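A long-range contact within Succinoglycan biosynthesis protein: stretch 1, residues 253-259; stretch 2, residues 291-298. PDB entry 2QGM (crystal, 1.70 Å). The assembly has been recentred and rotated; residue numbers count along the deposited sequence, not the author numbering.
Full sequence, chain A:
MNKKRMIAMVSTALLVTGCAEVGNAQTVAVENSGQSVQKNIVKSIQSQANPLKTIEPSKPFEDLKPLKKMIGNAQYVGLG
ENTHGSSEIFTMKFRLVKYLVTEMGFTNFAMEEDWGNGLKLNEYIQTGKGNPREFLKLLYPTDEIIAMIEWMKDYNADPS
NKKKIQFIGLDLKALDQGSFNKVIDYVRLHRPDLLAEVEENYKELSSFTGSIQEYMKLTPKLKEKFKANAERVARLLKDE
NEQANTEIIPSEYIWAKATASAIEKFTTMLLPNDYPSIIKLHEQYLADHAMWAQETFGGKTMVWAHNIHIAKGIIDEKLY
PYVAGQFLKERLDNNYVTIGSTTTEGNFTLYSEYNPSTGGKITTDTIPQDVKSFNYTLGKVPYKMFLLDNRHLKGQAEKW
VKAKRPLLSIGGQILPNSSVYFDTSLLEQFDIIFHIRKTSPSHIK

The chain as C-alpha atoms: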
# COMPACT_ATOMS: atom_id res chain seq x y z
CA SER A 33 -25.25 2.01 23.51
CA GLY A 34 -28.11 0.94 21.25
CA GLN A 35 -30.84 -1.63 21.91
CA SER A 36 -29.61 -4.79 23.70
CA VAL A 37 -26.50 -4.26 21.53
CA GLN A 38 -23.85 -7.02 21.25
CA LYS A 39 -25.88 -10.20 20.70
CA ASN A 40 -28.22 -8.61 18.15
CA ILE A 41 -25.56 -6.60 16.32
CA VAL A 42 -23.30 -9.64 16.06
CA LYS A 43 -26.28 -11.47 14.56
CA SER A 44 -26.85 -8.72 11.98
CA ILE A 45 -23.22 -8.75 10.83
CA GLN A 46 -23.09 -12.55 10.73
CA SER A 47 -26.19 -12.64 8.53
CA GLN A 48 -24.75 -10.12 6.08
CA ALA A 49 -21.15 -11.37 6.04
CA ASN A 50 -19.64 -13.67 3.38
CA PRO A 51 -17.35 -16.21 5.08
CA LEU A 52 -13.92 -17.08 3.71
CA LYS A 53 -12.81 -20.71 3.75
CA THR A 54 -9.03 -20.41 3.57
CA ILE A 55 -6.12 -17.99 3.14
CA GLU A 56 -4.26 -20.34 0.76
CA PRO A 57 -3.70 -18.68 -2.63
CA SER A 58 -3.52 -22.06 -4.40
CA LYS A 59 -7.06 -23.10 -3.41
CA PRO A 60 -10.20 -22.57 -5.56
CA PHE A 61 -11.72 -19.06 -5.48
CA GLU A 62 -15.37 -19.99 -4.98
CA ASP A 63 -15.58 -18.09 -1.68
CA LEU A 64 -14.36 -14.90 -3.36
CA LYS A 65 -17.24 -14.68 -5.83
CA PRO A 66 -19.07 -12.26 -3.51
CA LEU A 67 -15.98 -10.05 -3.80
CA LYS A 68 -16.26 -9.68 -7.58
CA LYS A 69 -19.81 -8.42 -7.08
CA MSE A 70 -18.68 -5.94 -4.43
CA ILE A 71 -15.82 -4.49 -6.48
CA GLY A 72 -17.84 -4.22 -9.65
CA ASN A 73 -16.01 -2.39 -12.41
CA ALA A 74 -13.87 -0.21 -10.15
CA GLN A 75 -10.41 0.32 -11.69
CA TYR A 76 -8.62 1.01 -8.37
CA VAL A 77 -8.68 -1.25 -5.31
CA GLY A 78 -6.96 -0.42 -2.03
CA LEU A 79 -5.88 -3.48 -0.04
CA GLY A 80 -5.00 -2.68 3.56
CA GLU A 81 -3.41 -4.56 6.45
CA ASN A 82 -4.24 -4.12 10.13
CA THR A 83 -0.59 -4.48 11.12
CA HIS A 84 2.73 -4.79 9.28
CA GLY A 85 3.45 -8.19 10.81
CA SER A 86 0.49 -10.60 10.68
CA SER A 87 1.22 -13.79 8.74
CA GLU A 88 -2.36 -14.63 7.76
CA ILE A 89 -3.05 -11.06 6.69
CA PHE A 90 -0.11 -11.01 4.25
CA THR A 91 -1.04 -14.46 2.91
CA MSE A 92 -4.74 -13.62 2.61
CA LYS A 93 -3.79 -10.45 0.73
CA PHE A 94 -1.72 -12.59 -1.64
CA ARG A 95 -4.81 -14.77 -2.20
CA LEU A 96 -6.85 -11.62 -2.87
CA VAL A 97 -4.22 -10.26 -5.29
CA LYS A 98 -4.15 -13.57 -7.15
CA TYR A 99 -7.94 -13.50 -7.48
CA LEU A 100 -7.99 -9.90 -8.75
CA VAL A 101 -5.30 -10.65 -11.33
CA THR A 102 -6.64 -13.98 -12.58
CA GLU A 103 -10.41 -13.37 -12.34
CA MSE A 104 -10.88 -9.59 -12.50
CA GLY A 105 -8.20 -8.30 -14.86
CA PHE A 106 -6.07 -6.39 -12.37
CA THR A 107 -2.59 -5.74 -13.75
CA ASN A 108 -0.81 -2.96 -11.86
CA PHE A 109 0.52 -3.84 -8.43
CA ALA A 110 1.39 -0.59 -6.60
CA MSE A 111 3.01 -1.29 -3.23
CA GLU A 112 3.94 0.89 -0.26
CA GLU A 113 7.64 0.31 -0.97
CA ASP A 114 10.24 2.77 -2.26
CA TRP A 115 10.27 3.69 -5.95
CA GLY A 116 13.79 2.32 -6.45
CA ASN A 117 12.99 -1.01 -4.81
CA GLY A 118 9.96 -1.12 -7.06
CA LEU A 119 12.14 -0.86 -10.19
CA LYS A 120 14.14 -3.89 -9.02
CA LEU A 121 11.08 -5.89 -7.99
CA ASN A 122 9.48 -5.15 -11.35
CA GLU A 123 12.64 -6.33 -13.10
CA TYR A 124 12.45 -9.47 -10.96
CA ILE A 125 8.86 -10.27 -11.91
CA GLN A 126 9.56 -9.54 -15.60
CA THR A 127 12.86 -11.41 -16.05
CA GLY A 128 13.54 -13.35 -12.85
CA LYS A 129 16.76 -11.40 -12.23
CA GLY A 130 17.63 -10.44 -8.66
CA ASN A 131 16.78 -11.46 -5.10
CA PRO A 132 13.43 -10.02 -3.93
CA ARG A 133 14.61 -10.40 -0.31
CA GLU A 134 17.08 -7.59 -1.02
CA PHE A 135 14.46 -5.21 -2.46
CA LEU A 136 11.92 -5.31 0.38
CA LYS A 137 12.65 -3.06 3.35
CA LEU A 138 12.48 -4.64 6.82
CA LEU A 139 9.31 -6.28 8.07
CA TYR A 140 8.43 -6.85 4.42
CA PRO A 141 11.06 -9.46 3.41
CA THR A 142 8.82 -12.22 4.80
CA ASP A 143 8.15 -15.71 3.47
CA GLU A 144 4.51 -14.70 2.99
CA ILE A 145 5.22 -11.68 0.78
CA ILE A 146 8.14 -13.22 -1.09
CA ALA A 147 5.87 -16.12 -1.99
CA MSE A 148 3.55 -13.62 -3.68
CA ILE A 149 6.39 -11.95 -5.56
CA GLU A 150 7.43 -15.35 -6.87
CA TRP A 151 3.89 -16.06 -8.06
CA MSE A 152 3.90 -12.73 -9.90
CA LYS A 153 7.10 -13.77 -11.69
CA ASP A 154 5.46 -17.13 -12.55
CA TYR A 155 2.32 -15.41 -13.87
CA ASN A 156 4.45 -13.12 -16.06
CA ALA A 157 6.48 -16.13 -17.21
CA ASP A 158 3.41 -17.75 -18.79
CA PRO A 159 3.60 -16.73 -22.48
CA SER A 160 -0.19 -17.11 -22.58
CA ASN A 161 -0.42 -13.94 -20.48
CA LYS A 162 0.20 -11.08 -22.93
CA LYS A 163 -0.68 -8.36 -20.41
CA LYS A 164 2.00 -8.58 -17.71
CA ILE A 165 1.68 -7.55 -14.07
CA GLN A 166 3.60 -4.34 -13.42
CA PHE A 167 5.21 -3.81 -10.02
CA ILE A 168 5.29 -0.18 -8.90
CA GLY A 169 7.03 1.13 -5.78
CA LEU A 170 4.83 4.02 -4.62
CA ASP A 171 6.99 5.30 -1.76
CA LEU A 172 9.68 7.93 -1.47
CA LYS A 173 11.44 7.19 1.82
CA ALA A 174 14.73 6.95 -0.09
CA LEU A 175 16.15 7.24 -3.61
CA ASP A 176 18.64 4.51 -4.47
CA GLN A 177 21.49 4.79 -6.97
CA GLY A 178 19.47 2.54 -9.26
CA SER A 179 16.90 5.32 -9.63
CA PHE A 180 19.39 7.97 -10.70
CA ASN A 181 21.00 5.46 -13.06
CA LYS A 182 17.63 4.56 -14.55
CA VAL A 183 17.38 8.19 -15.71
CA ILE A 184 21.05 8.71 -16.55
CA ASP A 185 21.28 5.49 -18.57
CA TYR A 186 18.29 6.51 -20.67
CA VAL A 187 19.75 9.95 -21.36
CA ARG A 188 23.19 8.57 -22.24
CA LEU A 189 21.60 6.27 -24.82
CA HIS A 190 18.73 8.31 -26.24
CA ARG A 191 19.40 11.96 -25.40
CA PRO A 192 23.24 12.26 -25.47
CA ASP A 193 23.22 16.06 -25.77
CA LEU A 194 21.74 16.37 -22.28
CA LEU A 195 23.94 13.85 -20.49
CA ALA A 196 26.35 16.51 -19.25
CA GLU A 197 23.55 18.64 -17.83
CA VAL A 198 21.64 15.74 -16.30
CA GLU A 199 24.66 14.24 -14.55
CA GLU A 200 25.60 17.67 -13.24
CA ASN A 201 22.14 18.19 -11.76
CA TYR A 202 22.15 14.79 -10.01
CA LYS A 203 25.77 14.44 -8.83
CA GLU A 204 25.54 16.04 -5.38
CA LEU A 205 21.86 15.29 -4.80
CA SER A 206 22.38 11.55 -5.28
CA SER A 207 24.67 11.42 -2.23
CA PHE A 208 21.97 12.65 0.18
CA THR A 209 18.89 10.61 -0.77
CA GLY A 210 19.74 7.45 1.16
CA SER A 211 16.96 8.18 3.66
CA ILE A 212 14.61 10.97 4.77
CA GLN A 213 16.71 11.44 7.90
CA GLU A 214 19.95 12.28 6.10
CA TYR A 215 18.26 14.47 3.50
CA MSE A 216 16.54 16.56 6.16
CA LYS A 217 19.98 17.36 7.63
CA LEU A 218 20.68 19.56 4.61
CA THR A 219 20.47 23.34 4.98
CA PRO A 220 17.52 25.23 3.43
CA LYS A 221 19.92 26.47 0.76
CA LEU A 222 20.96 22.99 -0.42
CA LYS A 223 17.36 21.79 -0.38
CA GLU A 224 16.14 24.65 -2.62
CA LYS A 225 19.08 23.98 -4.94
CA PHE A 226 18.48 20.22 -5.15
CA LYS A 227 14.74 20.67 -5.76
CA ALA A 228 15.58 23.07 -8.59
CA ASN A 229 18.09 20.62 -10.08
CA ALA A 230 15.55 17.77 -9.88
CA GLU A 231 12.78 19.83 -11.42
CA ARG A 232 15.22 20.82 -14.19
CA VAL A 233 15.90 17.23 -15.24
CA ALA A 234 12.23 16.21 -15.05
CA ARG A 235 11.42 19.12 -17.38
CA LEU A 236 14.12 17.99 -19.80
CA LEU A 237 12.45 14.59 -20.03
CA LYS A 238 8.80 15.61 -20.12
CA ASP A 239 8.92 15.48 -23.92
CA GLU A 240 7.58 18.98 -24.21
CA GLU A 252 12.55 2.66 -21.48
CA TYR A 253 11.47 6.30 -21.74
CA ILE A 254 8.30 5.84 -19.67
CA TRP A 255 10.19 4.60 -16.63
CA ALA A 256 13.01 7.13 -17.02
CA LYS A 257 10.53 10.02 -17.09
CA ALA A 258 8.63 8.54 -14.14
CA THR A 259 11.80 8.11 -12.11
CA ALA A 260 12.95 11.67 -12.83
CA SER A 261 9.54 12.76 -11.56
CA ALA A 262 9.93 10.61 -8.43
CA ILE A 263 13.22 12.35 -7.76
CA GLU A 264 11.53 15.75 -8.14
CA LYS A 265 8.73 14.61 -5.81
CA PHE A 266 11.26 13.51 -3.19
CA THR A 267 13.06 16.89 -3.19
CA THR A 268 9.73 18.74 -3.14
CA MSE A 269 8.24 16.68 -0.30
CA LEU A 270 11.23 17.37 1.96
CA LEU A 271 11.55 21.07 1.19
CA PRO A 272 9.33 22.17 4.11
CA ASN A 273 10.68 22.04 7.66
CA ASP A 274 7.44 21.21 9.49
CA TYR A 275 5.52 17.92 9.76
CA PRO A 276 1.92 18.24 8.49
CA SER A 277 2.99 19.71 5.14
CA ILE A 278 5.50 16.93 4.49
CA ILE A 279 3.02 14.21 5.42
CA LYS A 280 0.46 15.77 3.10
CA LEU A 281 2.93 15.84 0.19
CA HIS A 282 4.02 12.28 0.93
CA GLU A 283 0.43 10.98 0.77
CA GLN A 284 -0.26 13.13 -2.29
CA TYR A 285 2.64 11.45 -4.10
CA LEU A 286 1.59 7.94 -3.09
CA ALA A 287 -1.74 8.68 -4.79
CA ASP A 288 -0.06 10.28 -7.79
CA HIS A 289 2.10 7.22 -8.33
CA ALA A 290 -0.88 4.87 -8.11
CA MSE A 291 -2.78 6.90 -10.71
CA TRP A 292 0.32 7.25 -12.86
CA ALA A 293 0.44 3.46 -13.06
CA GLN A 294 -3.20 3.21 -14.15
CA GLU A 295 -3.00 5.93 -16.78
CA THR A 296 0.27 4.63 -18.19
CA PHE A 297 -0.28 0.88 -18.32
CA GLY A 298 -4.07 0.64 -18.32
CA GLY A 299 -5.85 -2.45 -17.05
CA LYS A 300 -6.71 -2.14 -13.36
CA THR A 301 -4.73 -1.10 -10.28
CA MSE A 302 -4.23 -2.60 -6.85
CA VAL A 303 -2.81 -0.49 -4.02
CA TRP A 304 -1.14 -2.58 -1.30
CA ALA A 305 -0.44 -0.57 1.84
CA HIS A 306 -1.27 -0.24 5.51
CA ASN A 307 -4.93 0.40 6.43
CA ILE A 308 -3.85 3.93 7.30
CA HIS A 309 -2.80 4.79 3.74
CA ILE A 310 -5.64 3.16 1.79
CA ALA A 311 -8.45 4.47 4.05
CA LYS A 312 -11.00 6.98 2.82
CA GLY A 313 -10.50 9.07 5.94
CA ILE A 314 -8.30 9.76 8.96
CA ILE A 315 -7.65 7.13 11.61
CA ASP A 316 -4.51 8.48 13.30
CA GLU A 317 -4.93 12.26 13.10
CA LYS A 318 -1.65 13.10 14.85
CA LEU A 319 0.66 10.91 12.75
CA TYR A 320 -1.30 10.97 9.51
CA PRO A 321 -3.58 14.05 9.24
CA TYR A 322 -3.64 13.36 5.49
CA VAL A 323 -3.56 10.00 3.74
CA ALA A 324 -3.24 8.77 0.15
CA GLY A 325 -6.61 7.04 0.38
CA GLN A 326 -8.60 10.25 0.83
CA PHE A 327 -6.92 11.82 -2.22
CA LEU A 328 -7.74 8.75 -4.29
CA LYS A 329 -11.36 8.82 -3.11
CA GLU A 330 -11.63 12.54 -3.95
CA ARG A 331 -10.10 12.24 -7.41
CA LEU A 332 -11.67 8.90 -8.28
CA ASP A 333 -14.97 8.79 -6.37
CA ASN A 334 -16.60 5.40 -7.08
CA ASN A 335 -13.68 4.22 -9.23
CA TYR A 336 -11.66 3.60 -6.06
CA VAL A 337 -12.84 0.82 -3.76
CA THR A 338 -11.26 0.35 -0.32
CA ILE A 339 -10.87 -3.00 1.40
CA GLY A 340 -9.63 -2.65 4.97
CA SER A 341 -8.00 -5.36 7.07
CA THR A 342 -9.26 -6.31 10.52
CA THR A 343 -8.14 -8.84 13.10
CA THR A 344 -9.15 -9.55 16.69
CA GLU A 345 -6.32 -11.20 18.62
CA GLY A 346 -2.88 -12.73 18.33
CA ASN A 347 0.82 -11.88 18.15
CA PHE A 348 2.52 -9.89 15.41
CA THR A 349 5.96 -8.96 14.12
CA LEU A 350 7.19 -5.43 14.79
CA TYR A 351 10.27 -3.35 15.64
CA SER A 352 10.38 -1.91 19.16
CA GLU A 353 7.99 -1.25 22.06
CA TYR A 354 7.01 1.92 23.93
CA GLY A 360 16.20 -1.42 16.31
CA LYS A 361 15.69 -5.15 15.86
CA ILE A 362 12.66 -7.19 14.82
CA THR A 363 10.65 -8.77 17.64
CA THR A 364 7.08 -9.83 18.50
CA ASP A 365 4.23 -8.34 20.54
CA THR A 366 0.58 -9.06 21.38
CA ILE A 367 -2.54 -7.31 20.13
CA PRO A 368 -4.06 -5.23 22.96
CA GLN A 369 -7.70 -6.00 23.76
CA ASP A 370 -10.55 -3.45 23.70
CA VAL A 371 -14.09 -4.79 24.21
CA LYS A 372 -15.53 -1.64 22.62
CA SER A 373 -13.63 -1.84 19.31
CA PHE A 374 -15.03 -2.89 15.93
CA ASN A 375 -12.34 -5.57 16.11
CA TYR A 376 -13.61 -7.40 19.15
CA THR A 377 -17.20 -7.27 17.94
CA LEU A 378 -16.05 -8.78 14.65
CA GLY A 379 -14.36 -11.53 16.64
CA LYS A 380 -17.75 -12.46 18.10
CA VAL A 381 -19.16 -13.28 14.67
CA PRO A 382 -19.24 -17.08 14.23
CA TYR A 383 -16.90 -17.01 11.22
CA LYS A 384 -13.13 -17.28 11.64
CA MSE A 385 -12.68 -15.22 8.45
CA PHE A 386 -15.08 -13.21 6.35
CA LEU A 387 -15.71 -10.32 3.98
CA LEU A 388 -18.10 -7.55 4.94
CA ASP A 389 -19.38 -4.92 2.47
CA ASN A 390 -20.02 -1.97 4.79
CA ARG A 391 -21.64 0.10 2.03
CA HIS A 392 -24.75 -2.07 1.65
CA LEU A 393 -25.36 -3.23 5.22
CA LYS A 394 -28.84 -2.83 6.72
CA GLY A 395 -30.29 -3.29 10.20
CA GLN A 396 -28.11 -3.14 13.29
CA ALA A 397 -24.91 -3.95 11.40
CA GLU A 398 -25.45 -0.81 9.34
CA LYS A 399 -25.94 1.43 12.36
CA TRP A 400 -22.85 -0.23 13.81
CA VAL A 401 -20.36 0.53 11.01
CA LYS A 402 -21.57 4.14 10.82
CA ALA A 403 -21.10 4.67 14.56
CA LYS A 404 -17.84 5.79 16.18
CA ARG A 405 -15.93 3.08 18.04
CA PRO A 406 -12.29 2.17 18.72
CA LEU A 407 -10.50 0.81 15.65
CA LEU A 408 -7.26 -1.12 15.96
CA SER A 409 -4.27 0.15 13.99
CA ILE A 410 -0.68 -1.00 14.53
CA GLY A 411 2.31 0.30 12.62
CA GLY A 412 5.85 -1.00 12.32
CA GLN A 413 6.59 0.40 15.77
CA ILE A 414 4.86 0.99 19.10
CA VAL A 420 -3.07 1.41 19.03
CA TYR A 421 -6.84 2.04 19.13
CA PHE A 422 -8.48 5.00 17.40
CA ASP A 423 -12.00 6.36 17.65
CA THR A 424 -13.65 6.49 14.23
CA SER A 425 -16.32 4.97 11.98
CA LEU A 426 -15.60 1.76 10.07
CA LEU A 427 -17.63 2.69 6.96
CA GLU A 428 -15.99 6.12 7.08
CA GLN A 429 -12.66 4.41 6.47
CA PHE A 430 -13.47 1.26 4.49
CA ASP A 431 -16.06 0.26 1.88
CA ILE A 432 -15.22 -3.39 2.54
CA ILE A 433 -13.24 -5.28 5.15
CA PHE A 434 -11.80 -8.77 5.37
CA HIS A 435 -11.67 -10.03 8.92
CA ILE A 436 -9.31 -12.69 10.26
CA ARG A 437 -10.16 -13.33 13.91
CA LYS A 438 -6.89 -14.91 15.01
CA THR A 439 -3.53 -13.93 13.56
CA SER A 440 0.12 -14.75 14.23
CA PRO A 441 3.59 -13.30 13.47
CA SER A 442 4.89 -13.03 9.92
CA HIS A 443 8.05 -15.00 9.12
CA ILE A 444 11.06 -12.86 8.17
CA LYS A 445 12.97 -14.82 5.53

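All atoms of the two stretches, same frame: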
# COMPACT_ATOMS: atom_id res chain seq x y z
N TYR A 253 11.78 4.90 -22.00
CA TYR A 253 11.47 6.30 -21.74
C TYR A 253 10.44 6.50 -20.63
O TYR A 253 10.60 7.36 -19.76
CB TYR A 253 10.98 6.98 -23.01
CG TYR A 253 10.36 8.33 -22.76
CD1 TYR A 253 8.99 8.52 -22.83
CD2 TYR A 253 11.16 9.43 -22.43
CE1 TYR A 253 8.41 9.76 -22.56
CE2 TYR A 253 10.60 10.67 -22.16
CZ TYR A 253 9.22 10.84 -22.23
OH TYR A 253 8.67 12.07 -21.98
N ILE A 254 9.36 5.72 -20.67
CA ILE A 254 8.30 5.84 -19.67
C ILE A 254 8.84 5.77 -18.25
O ILE A 254 8.54 6.62 -17.42
CB ILE A 254 7.25 4.72 -19.82
CG1 ILE A 254 6.59 4.80 -21.20
CG2 ILE A 254 6.20 4.84 -18.73
CD1 ILE A 254 5.81 6.08 -21.42
N TRP A 255 9.65 4.75 -17.97
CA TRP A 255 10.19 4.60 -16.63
C TRP A 255 11.25 5.62 -16.28
O TRP A 255 11.42 5.96 -15.12
CB TRP A 255 10.72 3.18 -16.42
CG TRP A 255 9.63 2.16 -16.25
CD1 TRP A 255 9.20 1.26 -17.18
CD2 TRP A 255 8.81 1.96 -15.09
NE1 TRP A 255 8.15 0.51 -16.67
CE2 TRP A 255 7.90 0.92 -15.39
CE3 TRP A 255 8.75 2.55 -13.82
CZ2 TRP A 255 6.94 0.46 -14.47
CZ3 TRP A 255 7.80 2.10 -12.90
CH2 TRP A 255 6.91 1.06 -13.24
N ALA A 256 11.98 6.12 -17.28
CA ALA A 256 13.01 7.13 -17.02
C ALA A 256 12.31 8.43 -16.62
O ALA A 256 12.70 9.09 -15.65
CB ALA A 256 13.87 7.34 -18.25
N LYS A 257 11.29 8.81 -17.39
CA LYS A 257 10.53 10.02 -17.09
C LYS A 257 9.89 9.92 -15.71
O LYS A 257 9.95 10.86 -14.91
CB LYS A 257 9.44 10.24 -18.14
CG LYS A 257 8.49 11.40 -17.83
CD LYS A 257 7.40 11.54 -18.90
CE LYS A 257 6.53 12.76 -18.62
NZ LYS A 257 5.47 12.99 -19.66
N ALA A 258 9.30 8.77 -15.42
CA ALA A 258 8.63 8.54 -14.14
C ALA A 258 9.59 8.63 -12.97
O ALA A 258 9.26 9.18 -11.92
CB ALA A 258 7.94 7.18 -14.14
N THR A 259 10.79 8.07 -13.15
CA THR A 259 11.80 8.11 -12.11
C THR A 259 12.28 9.54 -11.89
O THR A 259 12.46 9.97 -10.75
CB THR A 259 13.00 7.22 -12.49
OG1 THR A 259 12.54 5.88 -12.70
CG2 THR A 259 14.04 7.22 -11.37
N MSE A 291 -2.05 6.46 -9.53
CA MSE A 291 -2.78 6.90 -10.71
C MSE A 291 -1.88 6.95 -11.93
O MSE A 291 -2.34 6.73 -13.05
CB MSE A 291 -3.43 8.25 -10.43
CG MSE A 291 -4.60 8.09 -9.47
SE MSE A 291 -5.59 9.69 -9.02
CE MSE A 291 -6.25 10.14 -10.79
N TRP A 292 -0.59 7.22 -11.73
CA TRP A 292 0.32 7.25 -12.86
C TRP A 292 0.38 5.84 -13.47
O TRP A 292 0.42 5.67 -14.68
CB TRP A 292 1.72 7.67 -12.43
CG TRP A 292 2.76 7.36 -13.46
CD1 TRP A 292 3.08 8.11 -14.56
CD2 TRP A 292 3.57 6.19 -13.52
NE1 TRP A 292 4.04 7.46 -15.31
CE2 TRP A 292 4.36 6.28 -14.69
CE3 TRP A 292 3.71 5.06 -12.70
CZ2 TRP A 292 5.28 5.28 -15.06
CZ3 TRP A 292 4.62 4.07 -13.07
CH2 TRP A 292 5.39 4.19 -14.24
N ALA A 293 0.37 4.83 -12.60
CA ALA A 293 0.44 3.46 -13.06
C ALA A 293 -0.78 3.10 -13.91
O ALA A 293 -0.65 2.46 -14.96
CB ALA A 293 0.55 2.52 -11.88
N GLN A 294 -1.95 3.51 -13.44
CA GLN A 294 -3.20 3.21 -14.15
C GLN A 294 -3.26 3.90 -15.50
O GLN A 294 -3.58 3.28 -16.51
CB GLN A 294 -4.39 3.66 -13.31
CG GLN A 294 -5.74 3.45 -13.98
CD GLN A 294 -6.02 2.00 -14.33
OE1 GLN A 294 -5.65 1.09 -13.59
NE2 GLN A 294 -6.68 1.79 -15.45
N GLU A 295 -2.94 5.19 -15.53
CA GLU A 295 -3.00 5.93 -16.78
C GLU A 295 -1.93 5.55 -17.79
O GLU A 295 -2.11 5.73 -18.99
CB GLU A 295 -2.94 7.44 -16.52
CG GLU A 295 -1.67 7.92 -15.86
CD GLU A 295 -1.62 9.43 -15.71
OE1 GLU A 295 -1.45 10.13 -16.73
OE2 GLU A 295 -1.77 9.92 -14.57
N THR A 296 -0.82 5.01 -17.30
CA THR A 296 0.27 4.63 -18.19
C THR A 296 0.16 3.22 -18.75
O THR A 296 0.38 3.01 -19.94
CB THR A 296 1.62 4.75 -17.46
OG1 THR A 296 1.77 6.09 -16.96
CG2 THR A 296 2.77 4.45 -18.42
N PHE A 297 -0.20 2.27 -17.90
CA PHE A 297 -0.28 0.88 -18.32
C PHE A 297 -1.69 0.34 -18.57
O PHE A 297 -1.85 -0.72 -19.17
CB PHE A 297 0.44 0.02 -17.28
CG PHE A 297 1.89 0.39 -17.11
CD1 PHE A 297 2.79 0.21 -18.16
CD2 PHE A 297 2.35 0.96 -15.92
CE1 PHE A 297 4.13 0.58 -18.03
CE2 PHE A 297 3.69 1.33 -15.78
CZ PHE A 297 4.59 1.15 -16.84
N GLY A 298 -2.70 1.07 -18.11
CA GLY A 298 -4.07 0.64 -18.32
C GLY A 298 -4.41 -0.56 -17.46
O GLY A 298 -3.72 -0.83 -16.48
O HOH W 1 6.16 8.28 -17.44

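Residues 253-259 and 291-297 form two helical segments that run nearly antiparallel, their directions 158° apart and their axes 12.3 Å apart at closest approach. No direct hydrogen bond links them; the contact is made by apolar side chains and one bridging water, and buries 258 Å² in all.

Along stretch 2, Met 291, a selenomethionine, lies out of reach, and the contact begins at Trp 292. Its CA-to-CB bond points toward stretch 1, and with chi1 in the t well the indole spans the gap. Trp 292 CZ2 lies 3.4 Å from Ala 258 CB and 3.8 Å from Ile 254 CG2; the small methyl of Ala 258 leaves room for the broad ring to approach. Trp 292 CH2 is 3.5 Å from Trp 255 CZ3, placing the edge of the Trp 292 six-membered ring against the face of that of Trp 255, with planes at 70° and centroids 5.0 Å apart. The indole nitrogen is also used: Trp 292 NE1 donates to a water (3.1 Å to its O), which in turn donates to Ile 254 O (2.9 Å from the water O), so a polar link borders the apolar contact.

Ala 293, Gln 294 and Glu 295 make no contact with stretch 1. One turn after Trp 292, Thr 296 again points toward it. Its hydroxyl is turned back to its own helix, Thr 296 OG1 donating to Trp 292 O at 2.7 Å, while its methyl packs outward, Thr 296 CG2 lying 3.5 Å from Ile 254 CG2.

Phe 297 leaves its backbone sideways, but its ring end comes nearer, bringing Phe 297 CZ within 3.4 Å of Trp 255 CZ2. These ring planes, 29° apart, are slid so that they barely overlap. Gly 298 then leaves the helix with positive phi, a conformation that favours glycine.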